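Long-range contacts in chitin-binding domain 3 protein (PDB 5OPF), which is a copper-dependent lytic polysaccharide monooxygenase that probably cleaves crystalline polysaccharides such as cellulose or chitin by oxidation: residues Asp111-Tyr116 against Thr174-Ser179; Asn49-Glu54 against Gly73-Gly78. One frame throughout, in Å; residues are numbered along the deposited sequence.

Contact 1: Asp111-Tyr116 against Thr174-Ser179; sequences DYIRVY and TIWQAS
T174 opens the contact by setting its methyl CG2 against CG2 of I113, 3.5 Å away, on the face of the sheet that also carries V115 and W176. Its neighbour I175 makes both backbone bonds of a hydrogen-bonded pair with R114, N to O and O to N, each 2.9 Å long, and its side chain lies on the other face, where CD1 meets CE1 of Y116 and H60 lies close by. At W176, paired with I113 without backbone bonds between them, CG stands anti to the backbone N (chi1 173°) and CD1 meets I113 CG1 at 3.7 Å. The indole NE1 donates to G109 O, while the ring stacks on the copper-site residue Y185.

Q177 N donates to Y112 O over 3.1 Å, and the CB of Q177 lies over one face of the Y112 ring, 3.6 Å from the centroid and 17° off the normal, a CH-pi contact. NH2 of R114 stands over the centre of the opposite face, its NE bonded to Q139 OE1. The tyrosine reaches between them with chi1 of 48°, CG lodged between the backbone N and the carbonyl carbon, and its hydroxyl bonds to H60. An alanine in place of Y112 would probably open a gap between Q177 and R114 and leave H60 without this partner. Q177 O accepts from D111 N at 2.8 Å. Q177 NE2 bonds to D182 OD1 and also to a water, with D111 OD2 and A178 O each 2.8 Å from its oxygen. S179 closes the segment, a second water linking its O to D111 OD1. The whole is a regular antiparallel strand pair in the immunoglobulin-like beta-sandwich core of lytic polysaccharide monooxygenases, with W176 directed toward the copper site.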
loop_
_atom_site.group_PDB
_atom_site.type_symbol
_atom_site.label_atom_id
_atom_site.label_comp_id
_atom_site.label_asym_id
_atom_site.label_seq_id
_atom_site.Cartn_x
_atom_site.Cartn_y
_atom_site.Cartn_z
ATOM N N ASP A 111 -13.414 -9.045 4.553
ATOM C CA ASP A 111 -13.774 -10.292 3.885
ATOM C C ASP A 111 -12.516 -11.100 3.600
ATOM O O ASP A 111 -12.533 -12.341 3.653
ATOM C CB ASP A 111 -14.517 -10.011 2.569
ATOM C CG ASP A 111 -15.896 -9.409 2.758
ATOM O OD1 ASP A 111 -16.375 -9.228 3.898
ATOM O OD2 ASP A 111 -16.544 -9.161 1.718
ATOM N N TYR A 112 -11.422 -10.403 3.303
ATOM C CA TYR A 112 -10.095 -10.981 3.136
ATOM C C TYR A 112 -9.103 -9.833 3.059
ATOM O O TYR A 112 -9.471 -8.692 2.745
ATOM C CB TYR A 112 -9.973 -11.866 1.878
ATOM C CG TYR A 112 -10.505 -11.256 0.600
ATOM C CD1 TYR A 112 -9.715 -10.442 -0.205
ATOM C CD2 TYR A 112 -11.796 -11.513 0.181
ATOM C CE1 TYR A 112 -10.212 -9.885 -1.386
ATOM C CE2 TYR A 112 -12.294 -10.977 -0.990
ATOM C CZ TYR A 112 -11.497 -10.158 -1.779
ATOM O OH TYR A 112 -12.011 -9.622 -2.949
ATOM N N ILE A 113 -7.843 -10.142 3.362
ATOM C CA ILE A 113 -6.715 -9.272 3.043
ATOM C C ILE A 113 -5.665 -10.144 2.375
ATOM O O ILE A 113 -5.275 -11.176 2.933
ATOM C CB ILE A 113 -6.125 -8.564 4.282
ATOM C CG1 ILE A 113 -7.174 -7.691 4.969
ATOM C CG2 ILE A 113 -4.920 -7.704 3.861
ATOM C CD1 ILE A 113 -6.685 -6.970 6.221
ATOM N N ARG A 114 -5.234 -9.745 1.180
ATOM C CA ARG A 114 -4.260 -10.488 0.395
ATOM C C ARG A 114 -2.970 -9.686 0.323
ATOM O O ARG A 114 -2.996 -8.476 0.086
ATOM C CB ARG A 114 -4.795 -10.750 -1.013
ATOM C CG ARG A 114 -5.953 -11.715 -1.025
ATOM C CD ARG A 114 -6.674 -11.799 -2.368
ATOM N NE ARG A 114 -7.863 -12.637 -2.241
ATOM C CZ ARG A 114 -8.916 -12.598 -3.049
ATOM N NH1 ARG A 114 -8.937 -11.792 -4.100
ATOM N NH2 ARG A 114 -9.960 -13.366 -2.788
ATOM N N VAL A 115 -1.845 -10.371 0.519
ATOM C CA VAL A 115 -0.514 -9.770 0.458
ATOM C C VAL A 115 0.264 -10.415 -0.683
ATOM O O VAL A 115 0.487 -11.636 -0.687
ATOM C CB VAL A 115 0.242 -9.916 1.788
ATOM C CG1 VAL A 115 1.664 -9.343 1.682
ATOM C CG2 VAL A 115 -0.521 -9.256 2.925
ATOM N N TYR A 116 0.682 -9.586 -1.633
ATOM C CA TYR A 116 1.509 -9.981 -2.762
ATOM C C TYR A 116 2.884 -9.329 -2.620
ATOM O O TYR A 116 3.014 -8.231 -2.069
ATOM C CB TYR A 116 0.897 -9.479 -4.086
ATOM C CG TYR A 116 -0.461 -10.051 -4.404
ATOM C CD1 TYR A 116 -1.622 -9.479 -3.906
ATOM C CD2 TYR A 116 -0.585 -11.173 -5.201
ATOM C CE1 TYR A 116 -2.855 -10.017 -4.184
ATOM C CE2 TYR A 116 -1.825 -11.718 -5.484
ATOM C CZ TYR A 116 -2.955 -11.134 -4.963
ATOM O OH TYR A 116 -4.206 -11.667 -5.229
ATOM N N THR A 174 -0.874 -4.957 -1.053
ATOM C CA THR A 174 -1.864 -5.474 -0.121
ATOM C C THR A 174 -3.245 -5.008 -0.574
ATOM O O THR A 174 -3.468 -3.805 -0.804
ATOM C CB THR A 174 -1.556 -5.010 1.315
ATOM O OG1 THR A 174 -0.260 -5.479 1.717
ATOM C CG2 THR A 174 -2.579 -5.551 2.297
ATOM N N ILE A 175 -4.175 -5.956 -0.674
ATOM C CA ILE A 175 -5.564 -5.694 -1.049
ATOM C C ILE A 175 -6.439 -6.027 0.151
ATOM O O ILE A 175 -6.444 -7.168 0.627
ATOM C CB ILE A 175 -6.004 -6.530 -2.265
ATOM C CG1 ILE A 175 -5.082 -6.273 -3.457
ATOM C CG2 ILE A 175 -7.489 -6.224 -2.608
ATOM C CD1 ILE A 175 -5.432 -7.075 -4.703
ATOM N N TRP A 176 -7.178 -5.037 0.643
ATOM C CA TRP A 176 -8.146 -5.215 1.720
ATOM C C TRP A 176 -9.552 -5.106 1.145
ATOM O O TRP A 176 -9.932 -4.047 0.633
ATOM C CB TRP A 176 -7.959 -4.121 2.763
ATOM C CG TRP A 176 -8.977 -4.047 3.891
ATOM C CD1 TRP A 176 -9.710 -5.064 4.455
ATOM C CD2 TRP A 176 -9.302 -2.865 4.625
ATOM N NE1 TRP A 176 -10.472 -4.566 5.501
ATOM C CE2 TRP A 176 -10.234 -3.221 5.616
ATOM C CE3 TRP A 176 -8.907 -1.534 4.523
ATOM C CZ2 TRP A 176 -10.745 -2.294 6.520
ATOM C CZ3 TRP A 176 -9.425 -0.617 5.408
ATOM C CH2 TRP A 176 -10.326 -1.003 6.399
ATOM N N GLN A 177 -10.334 -6.182 1.235
ATOM C CA GLN A 177 -11.759 -6.140 0.923
ATOM C C GLN A 177 -12.477 -5.947 2.254
ATOM O O GLN A 177 -12.490 -6.853 3.090
ATOM C CB GLN A 177 -12.195 -7.434 0.237
ATOM C CG GLN A 177 -13.677 -7.474 -0.124
ATOM C CD GLN A 177 -14.045 -6.538 -1.256
ATOM O OE1 GLN A 177 -13.259 -6.306 -2.158
ATOM N NE2 GLN A 177 -15.261 -6.025 -1.230
ATOM N N ALA A 178 -13.035 -4.765 2.472
ATOM C CA ALA A 178 -13.707 -4.455 3.727
ATOM C C ALA A 178 -15.075 -5.137 3.769
ATOM O O ALA A 178 -15.640 -5.502 2.733
ATOM C CB ALA A 178 -13.849 -2.947 3.877
ATOM N N SER A 179 -15.607 -5.324 4.981
ATOM C CA SER A 179 -16.816 -6.138 5.157
ATOM C C SER A 179 -18.125 -5.353 5.235
ATOM O O SER A 179 -19.198 -5.972 5.180
ATOM C CB SER A 179 -16.701 -7.025 6.406
ATOM O OG SER A 179 -15.648 -7.959 6.256
HETATM O O HOH W 1 -17.336 -6.659 0.896
HETATM O O HOH W 2 -18.996 -8.771 4.196
#

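Contact 2: Asn49-Glu54 against Gly73-Gly78; sequences NGLFRE and GRTQSG
F52 O is gripped by two side chains of the facing segment: T75 OG1 donates to it over 2.7 Å, and Q76 NE2 over 3.0 Å with an N-H...O angle of 165°. The second bond lies in the amide plane of Q76. The same NE2 also donates to G50 O at 2.7 Å, almost in line with that carbonyl but tilted 24° out of the amide plane, so one amide nitrogen bridges two carbonyls of the 50-52 turn, an inverse gamma turn centred on L51. NE2 further sits over the centre of the F52 ring, 3.6 Å above its plane. A water donates to Q76 OE1. In T75, OG1 points anti to the backbone N (chi1 -165°), which carries it to F52 O, while CG2 touches L51 CD2 at 4.1 Å. R53 runs past T75, its CG against OG1, and bends at its third torsion; NH1 then bonds to G72 O, its stronger partner, and only weakly to G73 O. F52 also meets the rings of H1 and Y185, both residues of the copper site. This is loop-to-strand packing beside that site, in which side chains of 73-78 bind backbone carbonyls of 50-52, just before and within the edge strand 52-54.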
loop_
_atom_site.group_PDB
_atom_site.type_symbol
_atom_site.label_atom_id
_atom_site.label_comp_id
_atom_site.label_asym_id
_atom_site.label_seq_id
_atom_site.Cartn_x
_atom_site.Cartn_y
_atom_site.Cartn_z
ATOM N N ASN A 49 -5.770 7.334 4.433
ATOM C CA ASN A 49 -6.677 6.289 4.895
ATOM C C ASN A 49 -7.769 5.945 3.892
ATOM O O ASN A 49 -8.600 5.072 4.188
ATOM C CB ASN A 49 -7.306 6.711 6.242
ATOM C CG ASN A 49 -8.310 7.841 6.100
ATOM O OD1 ASN A 49 -8.543 8.361 5.013
ATOM N ND2 ASN A 49 -8.926 8.208 7.205
ATOM N N GLY A 50 -7.783 6.576 2.720
ATOM C CA GLY A 50 -8.924 6.494 1.824
ATOM C C GLY A 50 -8.640 5.980 0.426
ATOM O O GLY A 50 -9.343 6.340 -0.520
ATOM N N LEU A 51 -7.633 5.115 0.285
ATOM C CA LEU A 51 -7.215 4.633 -1.039
ATOM C C LEU A 51 -8.041 3.400 -1.424
ATOM O O LEU A 51 -7.571 2.251 -1.432
ATOM C CB LEU A 51 -5.714 4.376 -1.069
ATOM C CG LEU A 51 -5.044 4.608 -2.433
ATOM C CD1 LEU A 51 -3.532 4.516 -2.261
ATOM C CD2 LEU A 51 -5.539 3.650 -3.507
ATOM N N PHE A 52 -9.306 3.672 -1.775
ATOM C CA PHE A 52 -10.265 2.623 -2.076
ATOM C C PHE A 52 -10.999 2.867 -3.385
ATOM O O PHE A 52 -11.126 4.000 -3.869
ATOM C CB PHE A 52 -11.283 2.407 -0.929
ATOM C CG PHE A 52 -12.159 3.597 -0.638
ATOM C CD1 PHE A 52 -13.270 3.877 -1.417
ATOM C CD2 PHE A 52 -11.877 4.427 0.436
ATOM C CE1 PHE A 52 -14.072 4.966 -1.133
ATOM C CE2 PHE A 52 -12.680 5.519 0.717
ATOM C CZ PHE A 52 -13.772 5.780 -0.066
ATOM N N ARG A 53 -11.517 1.753 -3.915
ATOM C CA ARG A 53 -12.565 1.719 -4.921
ATOM C C ARG A 53 -13.818 1.134 -4.280
ATOM O O ARG A 53 -13.763 0.539 -3.194
ATOM C CB ARG A 53 -12.179 0.829 -6.105
ATOM C CG ARG A 53 -10.921 1.259 -6.858
ATOM C CD ARG A 53 -10.714 0.432 -8.129
ATOM N NE ARG A 53 -11.675 0.812 -9.153
ATOM C CZ ARG A 53 -11.533 1.841 -9.980
ATOM N NH1 ARG A 53 -10.436 2.588 -9.967
ATOM N NH2 ARG A 53 -12.497 2.112 -10.847
ATOM N N GLU A 54 -14.958 1.323 -4.952
ATOM C CA GLU A 54 -16.205 0.684 -4.555
ATOM C C GLU A 54 -16.812 -0.014 -5.760
ATOM O O GLU A 54 -16.629 0.416 -6.901
ATOM C CB GLU A 54 -17.192 1.693 -3.936
ATOM C CG GLU A 54 -16.681 2.175 -2.582
ATOM C CD GLU A 54 -17.563 3.176 -1.877
ATOM O OE1 GLU A 54 -18.637 3.513 -2.413
ATOM O OE2 GLU A 54 -17.171 3.611 -0.768
ATOM N N GLY A 73 -6.050 1.975 -9.579
ATOM C CA GLY A 73 -6.705 2.223 -10.851
ATOM C C GLY A 73 -7.118 3.670 -11.009
ATOM O O GLY A 73 -8.183 3.954 -11.574
ATOM N N ARG A 74 -6.281 4.599 -10.543
ATOM C CA ARG A 74 -6.574 6.028 -10.612
ATOM C C ARG A 74 -7.919 6.340 -9.962
ATOM O O ARG A 74 -8.698 7.161 -10.444
ATOM C CB ARG A 74 -6.476 6.565 -12.044
ATOM C CG ARG A 74 -5.103 6.292 -12.645
ATOM C CD ARG A 74 -4.881 6.986 -13.980
ATOM N NE ARG A 74 -3.640 6.509 -14.567
ATOM C CZ ARG A 74 -3.488 6.072 -15.810
ATOM N NH1 ARG A 74 -4.486 6.123 -16.679
ATOM N NH2 ARG A 74 -2.322 5.569 -16.180
ATOM N N THR A 75 -8.157 5.706 -8.819
ATOM C CA THR A 75 -9.402 5.874 -8.094
ATOM C C THR A 75 -9.603 7.322 -7.646
ATOM O O THR A 75 -8.666 8.116 -7.534
ATOM C CB THR A 75 -9.461 4.911 -6.906
ATOM O OG1 THR A 75 -10.811 4.846 -6.446
ATOM C CG2 THR A 75 -8.516 5.320 -5.753
ATOM N N GLN A 76 -10.868 7.656 -7.402
ATOM C CA GLN A 76 -11.256 8.938 -6.826
ATOM C C GLN A 76 -10.685 10.109 -7.612
ATOM O O GLN A 76 -10.004 10.992 -7.078
ATOM C CB GLN A 76 -10.889 8.996 -5.360
ATOM C CG GLN A 76 -11.673 7.974 -4.586
ATOM C CD GLN A 76 -11.294 7.958 -3.151
ATOM O OE1 GLN A 76 -11.184 9.012 -2.522
ATOM N NE2 GLN A 76 -11.064 6.766 -2.605
ATOM N N SER A 77 -10.979 10.095 -8.906
ATOM C CA SER A 77 -10.659 11.197 -9.795
ATOM C C SER A 77 -9.170 11.483 -9.827
ATOM O O SER A 77 -8.755 12.623 -10.033
ATOM C CB SER A 77 -11.447 12.457 -9.440
ATOM O OG SER A 77 -12.839 12.206 -9.482
ATOM N N GLY A 78 -8.357 10.455 -9.625
ATOM C CA GLY A 78 -6.922 10.593 -9.773
ATOM C C GLY A 78 -6.176 11.098 -8.558
ATOM O O GLY A 78 -4.994 11.426 -8.675
HETATM O O HOH W 3 -9.634 9.687 -0.442
HETATM O O HOH W 4 -11.020 5.210 -11.571
#

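In the fold
Both contacts reach the same mixed sheet, in which strand 183-192 pairs with strand 169-178 of contact 1 and with the short strand 52-54 of contact 2. Contact 1 is the larger, with 574 Å² buried against 283 Å², and joins two neighbouring strands of the sandwich by main-chain bonds. Both are partly buried: seven of twelve touching residues are buried in contact 1, three of seven in contact 2. Contact 2 instead ties strand 52-54 to a loop and weak helix, and side chains supply the donors to backbone carbonyls. Their centres lie 15 Å apart and they do not touch, yet each brings an aromatic residue near the copper, W176 and F52, both meeting Y185.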